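Side-chain contacts in capsid (Human calicivirus NLV/Boxer/2001/US, PDB 4RDL), which forms the norovirus capsid and, through its protruding domain, binds the Lewis y glycan, consistent with attachment to host histo-blood group antigens: residues Gly75-Asn80 with Tyr84-Ala89; Phe119-Pro124 with Asp161-Lys166. All coordinates share one frame; numbering follows the deposited sequence.

Contact 1 of 2, residues Gly75-Asn80 with Tyr84-Ala89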
ATOM      1  N   GLY A  75       1.565 -12.894  12.815  1.00 10.10           N
ATOM      2  CA  GLY A  75       1.908 -13.629  14.018  1.00 11.15           C
ATOM      3  C   GLY A  75       1.745 -15.118  13.865  1.00  9.97           C
ATOM      4  O   GLY A  75       1.543 -15.629  12.761  1.00 11.82           O
ATOM      5  N   ARG A  76       1.824 -15.819  14.992  1.00  9.77           N
ATOM      6  CA  ARG A  76       1.783 -17.274  14.990  1.00  9.82           C
ATOM      7  C   ARG A  76       0.427 -17.735  15.480  1.00 10.08           C
ATOM      8  O   ARG A  76      -0.040 -17.311  16.534  1.00 10.90           O
ATOM      9  CB  ARG A  76       2.892 -17.850  15.869  1.00 10.56           C
ATOM     10  CG  ARG A  76       3.154 -19.330  15.614  1.00 15.07           C
ATOM     11  CD  ARG A  76       4.459 -19.794  16.295  1.00 17.26           C
ATOM     12  NE  ARG A  76       5.605 -18.995  15.861  1.00 17.50           N
ATOM     13  CZ  ARG A  76       6.314 -19.235  14.763  1.00 19.74           C
ATOM     14  NH1 ARG A  76       6.026 -20.277  13.997  1.00 20.72           N
ATOM     15  NH2 ARG A  76       7.320 -18.435  14.431  1.00 20.11           N
ATOM     16  N   ILE A  77      -0.214 -18.593  14.699  1.00 10.79           N
ATOM     17  CA  ILE A  77      -1.515 -19.127  15.083  1.00 10.76           C
ATOM     18  C   ILE A  77      -1.342 -20.170  16.183  1.00 11.16           C
ATOM     19  O   ILE A  77      -0.455 -21.026  16.113  1.00 11.82           O
ATOM     20  CB  ILE A  77      -2.263 -19.704  13.859  1.00 11.70           C
ATOM     21  CG1 ILE A  77      -2.684 -18.546  12.942  1.00 12.32           C
ATOM     22  CG2 ILE A  77      -3.484 -20.513  14.291  1.00 13.28           C
ATOM     23  CD1 ILE A  77      -3.315 -18.971  11.624  1.00 13.35           C
ATOM     24  N   PHE A  78      -2.184 -20.083  17.206  1.00 11.84           N
ATOM     25  CA  PHE A  78      -2.164 -21.040  18.301  1.00 11.13           C
ATOM     26  C   PHE A  78      -3.532 -21.642  18.557  1.00 11.88           C
ATOM     27  O   PHE A  78      -4.546 -21.149  18.071  1.00 12.58           O
ATOM     28  CB  PHE A  78      -1.621 -20.394  19.583  1.00 12.85           C
ATOM     29  CG  PHE A  78      -2.489 -19.289  20.148  1.00 12.00           C
ATOM     30  CD1 PHE A  78      -3.612 -19.581  20.917  1.00 12.76           C
ATOM     31  CD2 PHE A  78      -2.145 -17.955  19.955  1.00 12.62           C
ATOM     32  CE1 PHE A  78      -4.388 -18.566  21.454  1.00 13.44           C
ATOM     33  CE2 PHE A  78      -2.903 -16.940  20.493  1.00 12.57           C
ATOM     34  CZ  PHE A  78      -4.032 -17.240  21.242  1.00 13.01           C
ATOM     35  N   ASN A  79      -3.541 -22.720  19.328  1.00 13.56           N
ATOM     36  CA  ASN A  79      -4.765 -23.359  19.774  1.00 16.04           C
ATOM     37  C   ASN A  79      -4.536 -23.743  21.218  1.00 17.14           C
ATOM     38  O   ASN A  79      -3.647 -24.536  21.526  1.00 18.48           O
ATOM     39  CB  ASN A  79      -5.068 -24.601  18.924  1.00 19.86           C
ATOM     40  CG  ASN A  79      -6.283 -25.369  19.409  1.00 28.36           C
ATOM     41  OD1 ASN A  79      -7.321 -24.790  19.720  1.00 30.65           O
ATOM     42  ND2 ASN A  79      -6.162 -26.684  19.458  1.00 34.27           N
ATOM     43  N   ASN A  80      -5.314 -23.143  22.109  1.00 19.96           N
ATOM     44  CA  ASN A  80      -5.158 -23.384  23.533  1.00 26.60           C
ATOM     45  C   ASN A  80      -6.491 -23.313  24.246  1.00 31.81           C
ATOM     46  O   ASN A  80      -7.276 -22.395  24.021  1.00 32.71           O
ATOM     47  CB  ASN A  80      -4.208 -22.355  24.136  1.00 29.66           C
ATOM     48  CG  ASN A  80      -3.987 -22.571  25.618  1.00 34.80           C
ATOM     49  OD1 ASN A  80      -4.805 -22.172  26.445  1.00 32.55           O
ATOM     50  ND2 ASN A  80      -2.875 -23.206  25.961  1.00 39.55           N
ATOM     51  N   TYR A  84      -8.778 -20.826  19.230  1.00 15.03           N
ATOM     52  CA  TYR A  84      -7.677 -20.432  18.367  1.00 12.71           C
ATOM     53  C   TYR A  84      -7.356 -18.954  18.546  1.00 11.47           C
ATOM     54  O   TYR A  84      -8.184 -18.173  19.005  1.00 12.84           O
ATOM     55  CB  TYR A  84      -8.016 -20.723  16.904  1.00 13.64           C
ATOM     56  CG  TYR A  84      -8.280 -22.188  16.624  1.00 14.85           C
ATOM     57  CD1 TYR A  84      -7.284 -23.009  16.117  1.00 16.16           C
ATOM     58  CD2 TYR A  84      -9.526 -22.745  16.867  1.00 17.51           C
ATOM     59  CE1 TYR A  84      -7.524 -24.344  15.860  1.00 18.42           C
ATOM     60  CE2 TYR A  84      -9.776 -24.080  16.616  1.00 19.29           C
ATOM     61  CZ  TYR A  84      -8.768 -24.875  16.117  1.00 20.05           C
ATOM     62  OH  TYR A  84      -9.009 -26.208  15.865  1.00 24.03           O
ATOM     63  N   GLY A  85      -6.143 -18.576  18.174  1.00 11.00           N
ATOM     64  CA  GLY A  85      -5.737 -17.191  18.262  1.00 11.15           C
ATOM     65  C   GLY A  85      -4.468 -16.932  17.491  1.00 11.20           C
ATOM     66  O   GLY A  85      -3.892 -17.839  16.869  1.00 11.45           O
ATOM     67  N   VAL A  86      -4.023 -15.681  17.533  1.00 10.34           N
ATOM     68  CA  VAL A  86      -2.728 -15.310  16.983  1.00 10.62           C
ATOM     69  C   VAL A  86      -1.891 -14.602  18.047  1.00 10.79           C
ATOM     70  O   VAL A  86      -2.386 -13.689  18.730  1.00 11.39           O
ATOM     71  CB  VAL A  86      -2.873 -14.398  15.731  1.00 11.58           C
ATOM     72  CG1 VAL A  86      -1.516 -13.860  15.304  1.00 13.97           C
ATOM     73  CG2 VAL A  86      -3.533 -15.160  14.593  1.00 14.74           C
ATOM     74  N   ASN A  87      -0.640 -15.048  18.197  1.00 10.42           N
ATOM     75  CA  ASN A  87       0.373 -14.306  18.935  1.00 10.61           C
ATOM     76  C   ASN A  87       1.004 -13.305  17.991  1.00  9.52           C
ATOM     77  O   ASN A  87       1.699 -13.690  17.049  1.00 10.53           O
ATOM     78  CB  ASN A  87       1.452 -15.253  19.483  1.00 11.34           C
ATOM     79  CG  ASN A  87       0.937 -16.138  20.591  1.00 11.34           C
ATOM     80  OD1 ASN A  87       0.330 -15.660  21.543  1.00 13.76           O
ATOM     81  ND2 ASN A  87       1.156 -17.451  20.458  1.00 12.58           N
ATOM     82  N   LEU A  88       0.763 -12.022  18.242  1.00 10.38           N
ATOM     83  CA  LEU A  88       1.111 -10.969  17.296  1.00  9.88           C
ATOM     84  C   LEU A  88       2.587 -10.589  17.290  1.00  9.64           C
ATOM     85  O   LEU A  88       3.273 -10.651  18.314  1.00 12.18           O
ATOM     86  CB  LEU A  88       0.271  -9.722  17.575  1.00 11.03           C
ATOM     87  CG  LEU A  88      -1.242  -9.844  17.380  1.00 11.98           C
ATOM     88  CD1 LEU A  88      -1.979  -8.670  18.032  1.00 14.07           C
ATOM     89  CD2 LEU A  88      -1.577  -9.945  15.893  1.00 11.96           C
ATOM     90  N   ALA A  89       3.050 -10.193  16.108  1.00 10.24           N
ATOM     91  CA  ALA A  89       4.360  -9.599  15.916  1.00 10.58           C
ATOM     92  C   ALA A  89       4.206  -8.368  15.025  1.00 10.07           C
ATOM     93  O   ALA A  89       3.122  -8.115  14.478  1.00 11.11           O
ATOM     94  CB  ALA A  89       5.312 -10.615  15.270  1.00 13.11           C
TER
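Phe-78 lies across Gly-85 in an antiparallel beta hairpin of the capsid's protruding domain, a compact case of an aromatic ring packing on the glycine opposite it. Backbone bonds set the frame. Arg-76 pairs with Asn-87, and Phe-78 with Gly-85, each as a hydrogen-bonded pair; the tightest of the four bonds, Phe-78 N to Gly-85 O, is 2.8 Å long and nearly straight at 166°. The pairs between them add CA-H...O contacts, such as Ile-77 CA to Gly-85 O at 3.2 Å.

Among side chains, the face shared by Ile-77, Val-86, Asn-79 and Tyr-84 is partly apolar: Ile-77 CG1 meets Val-86 CG2 at 3.9 Å, and Leu-154 of the neighbouring strand 151-154 touches both. Further along, the Asn-79 amide stacks on the Tyr-84 ring, planes 17° apart, with OD1 over the ring centre. At the end of that ring, Tyr-84 OH hydrogen-bonds Asp-161 OD1.

On the other face, which carries Arg-76, Phe-78 and Asn-87, the ring of Phe-78 is swung back over the hairpin because CG sits between the backbone N and carbonyl carbon (chi1 65°). Its face takes a CH-pi contact from Gly-85, made possible by the missing side chain there. The Asn-87 side chain crosses Phe-78 at about a right angle, with Asn-87 ND2 3.4 Å from Phe-78 CD2.

Contact 2 of 2, residues Phe119-Pro124 with Asp161-Lys166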
ATOM      1  N   PHE A 119      -5.344 -14.724   4.938  1.00  9.72           N
ATOM      2  CA  PHE A 119      -3.973 -14.876   5.405  1.00  9.86           C
ATOM      3  C   PHE A 119      -3.165 -15.876   4.598  1.00  9.33           C
ATOM      4  O   PHE A 119      -3.716 -16.734   3.900  1.00 10.31           O
ATOM      5  CB  PHE A 119      -3.912 -15.216   6.903  1.00 10.27           C
ATOM      6  CG  PHE A 119      -4.470 -16.573   7.256  1.00 11.57           C
ATOM      7  CD1 PHE A 119      -3.688 -17.720   7.141  1.00 11.47           C
ATOM      8  CD2 PHE A 119      -5.769 -16.701   7.725  1.00 12.77           C
ATOM      9  CE1 PHE A 119      -4.200 -18.960   7.479  1.00 13.11           C
ATOM     10  CE2 PHE A 119      -6.280 -17.937   8.075  1.00 13.92           C
ATOM     11  CZ  PHE A 119      -5.498 -19.065   7.947  1.00 14.04           C
ATOM     12  N   VAL A 120      -1.846 -15.751   4.709  1.00  9.41           N
ATOM     13  CA  VAL A 120      -0.923 -16.693   4.094  1.00 10.03           C
ATOM     14  C   VAL A 120       0.204 -17.022   5.064  1.00  9.99           C
ATOM     15  O   VAL A 120       0.646 -16.163   5.836  1.00 10.48           O
ATOM     16  CB  VAL A 120      -0.312 -16.123   2.789  1.00 10.57           C
ATOM     17  CG1 VAL A 120      -1.394 -15.962   1.709  1.00 11.70           C
ATOM     18  CG2 VAL A 120       0.420 -14.803   3.035  1.00 12.58           C
ATOM     19  N   LYS A 121       0.670 -18.266   5.024  1.00 10.02           N
ATOM     20  CA  LYS A 121       1.908 -18.607   5.713  1.00 10.68           C
ATOM     21  C   LYS A 121       3.042 -17.754   5.152  1.00 10.86           C
ATOM     22  O   LYS A 121       3.061 -17.450   3.952  1.00 10.93           O
ATOM     23  CB  LYS A 121       2.217 -20.099   5.540  1.00 12.51           C
ATOM     24  CG  LYS A 121       1.204 -21.000   6.226  1.00 13.09           C
ATOM     25  CD  LYS A 121       1.676 -22.456   6.280  1.00 14.85           C
ATOM     26  CE  LYS A 121       1.795 -23.052   4.889  1.00 17.32           C
ATOM     27  NZ  LYS A 121       2.116 -24.525   4.960  1.00 18.41           N
ATOM     28  N   ILE A 122       3.971 -17.344   6.012  1.00  9.72           N
ATOM     29  CA  ILE A 122       5.012 -16.400   5.597  1.00 10.83           C
ATOM     30  C   ILE A 122       6.449 -16.904   5.822  1.00 10.66           C
ATOM     31  O   ILE A 122       7.399 -16.271   5.389  1.00 12.71           O
ATOM     32  CB  ILE A 122       4.775 -14.998   6.241  1.00 11.16           C
ATOM     33  CG1 ILE A 122       5.522 -13.889   5.484  1.00 11.79           C
ATOM     34  CG2 ILE A 122       5.094 -15.012   7.732  1.00 11.64           C
ATOM     35  CD1 ILE A 122       5.115 -13.765   4.027  1.00 12.73           C
ATOM     36  N   ASN A 123       6.604 -18.040   6.494  1.00 11.26           N
ATOM     37  CA  ASN A 123       7.918 -18.667   6.614  1.00 12.66           C
ATOM     38  C   ASN A 123       8.310 -19.282   5.270  1.00 11.88           C
ATOM     39  O   ASN A 123       7.572 -20.100   4.724  1.00 12.67           O
ATOM     40  CB  ASN A 123       7.878 -19.741   7.707  1.00 13.83           C
ATOM     41  CG  ASN A 123       9.251 -20.302   8.050  1.00 17.67           C
ATOM     42  OD1 ASN A 123      10.168 -20.292   7.239  1.00 15.95           O
ATOM     43  ND2 ASN A 123       9.377 -20.823   9.262  1.00 22.67           N
ATOM     44  N   PRO A 124       9.477 -18.899   4.730  1.00 12.30           N
ATOM     45  CA  PRO A 124       9.869 -19.446   3.424  1.00 13.05           C
ATOM     46  C   PRO A 124       9.871 -20.978   3.379  1.00 13.56           C
ATOM     47  O   PRO A 124       9.599 -21.546   2.320  1.00 15.43           O
ATOM     48  CB  PRO A 124      11.286 -18.900   3.215  1.00 15.73           C
ATOM     49  CG  PRO A 124      11.363 -17.699   4.059  1.00 17.84           C
ATOM     50  CD  PRO A 124      10.421 -17.878   5.217  1.00 13.81           C
ATOM     51  N   ASP A 161      -6.620 -25.772  11.758  1.00 21.55           N
ATOM     52  CA  ASP A 161      -5.711 -26.747  12.352  1.00 22.05           C
ATOM     53  C   ASP A 161      -4.365 -26.848  11.647  1.00 20.21           C
ATOM     54  O   ASP A 161      -3.324 -26.966  12.302  1.00 19.58           O
ATOM     55  CB  ASP A 161      -6.362 -28.128  12.439  1.00 25.15           C
ATOM     56  CG  ASP A 161      -7.341 -28.229  13.586  1.00 31.71           C
ATOM     57  OD1 ASP A 161      -7.118 -27.554  14.614  1.00 31.92           O
ATOM     58  OD2 ASP A 161      -8.331 -28.976  13.461  1.00 36.34           O
ATOM     59  N   GLN A 162      -4.381 -26.810  10.317  1.00 19.44           N
ATOM     60  CA  GLN A 162      -3.149 -26.992   9.560  1.00 20.13           C
ATOM     61  C   GLN A 162      -2.195 -25.831   9.795  1.00 17.10           C
ATOM     62  O   GLN A 162      -1.009 -25.920   9.467  1.00 20.44           O
ATOM     63  CB  GLN A 162      -3.427 -27.145   8.061  1.00 23.51           C
ATOM     64  CG  GLN A 162      -3.921 -25.879   7.376  1.00 25.26           C
ATOM     65  CD  GLN A 162      -3.623 -25.877   5.882  1.00 28.91           C
ATOM     66  OE1 GLN A 162      -2.481 -26.080   5.464  1.00 31.41           O
ATOM     67  NE2 GLN A 162      -4.651 -25.653   5.074  1.00 29.89           N
ATOM     68  N   PHE A 163      -2.716 -24.742  10.360  1.00 14.71           N
ATOM     69  CA  PHE A 163      -1.912 -23.538  10.566  1.00 14.37           C
ATOM     70  C   PHE A 163      -1.428 -23.350  11.996  1.00 13.36           C
ATOM     71  O   PHE A 163      -0.654 -22.435  12.277  1.00 14.43           O
ATOM     72  CB  PHE A 163      -2.686 -22.293  10.115  1.00 14.34           C
ATOM     73  CG  PHE A 163      -3.054 -22.314   8.664  1.00 14.71           C
ATOM     74  CD1 PHE A 163      -2.078 -22.158   7.692  1.00 15.74           C
ATOM     75  CD2 PHE A 163      -4.368 -22.500   8.270  1.00 15.80           C
ATOM     76  CE1 PHE A 163      -2.397 -22.181   6.350  1.00 14.92           C
ATOM     77  CE2 PHE A 163      -4.703 -22.524   6.923  1.00 15.44           C
ATOM     78  CZ  PHE A 163      -3.718 -22.366   5.963  1.00 16.51           C
ATOM     79  N   VAL A 164      -1.873 -24.208  12.904  1.00 13.75           N
ATOM     80  CA  VAL A 164      -1.436 -24.095  14.288  1.00 13.29           C
ATOM     81  C   VAL A 164       0.075 -24.282  14.355  1.00 13.90           C
ATOM     82  O   VAL A 164       0.616 -25.261  13.840  1.00 16.41           O
ATOM     83  CB  VAL A 164      -2.161 -25.093  15.212  1.00 14.19           C
ATOM     84  CG1 VAL A 164      -1.533 -25.089  16.595  1.00 16.20           C
ATOM     85  CG2 VAL A 164      -3.643 -24.740  15.291  1.00 16.74           C
ATOM     86  N   GLY A 165       0.745 -23.315  14.972  1.00 12.97           N
ATOM     87  CA  GLY A 165       2.192 -23.318  15.068  1.00 13.12           C
ATOM     88  C   GLY A 165       2.884 -22.586  13.934  1.00 13.81           C
ATOM     89  O   GLY A 165       4.100 -22.419  13.968  1.00 16.35           O
ATOM     90  N   LYS A 166       2.117 -22.146  12.935  1.00 12.39           N
ATOM     91  CA  LYS A 166       2.693 -21.501  11.758  1.00 13.42           C
ATOM     92  C   LYS A 166       2.575 -19.982  11.828  1.00 11.06           C
ATOM     93  O   LYS A 166       1.581 -19.452  12.326  1.00 11.60           O
ATOM     94  CB  LYS A 166       2.000 -21.968  10.475  1.00 14.87           C
ATOM     95  CG  LYS A 166       1.856 -23.470  10.326  1.00 19.37           C
ATOM     96  CD  LYS A 166       3.182 -24.153  10.167  1.00 20.40           C
ATOM     97  CE  LYS A 166       2.974 -25.611   9.741  1.00 22.18           C
ATOM     98  NZ  LYS A 166       4.220 -26.408   9.826  1.00 26.79           N
TER
HETATM   99  O   HOH W   1      -0.046 -25.573   6.553  1.00 28.12           O
HETATM  100  O   HOH W   2      -0.701 -24.991   3.551  1.00 41.91           O
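Lys-121 and Lys-166 mark the nearest backbone approach of the two segments, their CA atoms 6.7 Å apart. Residues 119-121 are the end of an extended strand, whereas 161-166 pass from a short 3-10 turn into a type II beta turn, Phe-163 to Lys-166, closed by Lys-166 N to Phe-163 O. With the backbones this far apart, side chains and water make the join.

The centre is a T-shaped stack in which Phe-119 directs its edge at the face of Phe-163, centroids 4.8 Å apart and planes at 85°. Phe-119 CE1 stands over the middle of the Phe-163 ring, while CG of Gln-162 covers the opposite face. Lys-121 runs past the rim of the same ring, its CG 3.8 Å from Phe-163 CD1 and near the ring plane, so three neighbours restrict the ring's movement.

Beyond that point the Lys-121 chain bends at chi3 (-65°), carrying NZ to two waters. One water lies 2.9 Å from Lys-121 NZ and within hydrogen-bonding distance of both Gln-162 O and OE1; the other accepts from Lys-121 NZ and lies within bonding distance of Gln-162 OE1. Lys-121 NZ and Lys-166 NZ are 5.6 Å apart, and both form salt bridges to Glu-126, Lys-121 with OE1 and Lys-166 with OE2, so one carboxylate joins the two ammonium groups.

Phe-119 also packs on Val-168 and Leu-170 of strand 167-177 and on Val-136 of strand 133-139, and Phe-163 rests on Ile-77 of strand 72-80, placing the 161-166 turn against the sheet.

Contact 1 and contact 2 have centres 10 Å apart and come in series along the chain: the hairpin of strands 72-80 and 83-89 is complete before strand 113-121 begins. All three strands belong to one antiparallel sheet, in which strand 167-177 separates 72-80 from 113-121. The 161-166 turn, half of contact 2, leads into that intervening strand and touches contact 1. Ile-77 O receives a probable backbone hydrogen bond from Gly-165 N, and Arg-76 CG packs on Lys-166 O. Together they illustrate how a connecting turn can tie separate strands of a sheet together, here in a region where the side chain of Phe-163 is about 10 Å from a bound fucose.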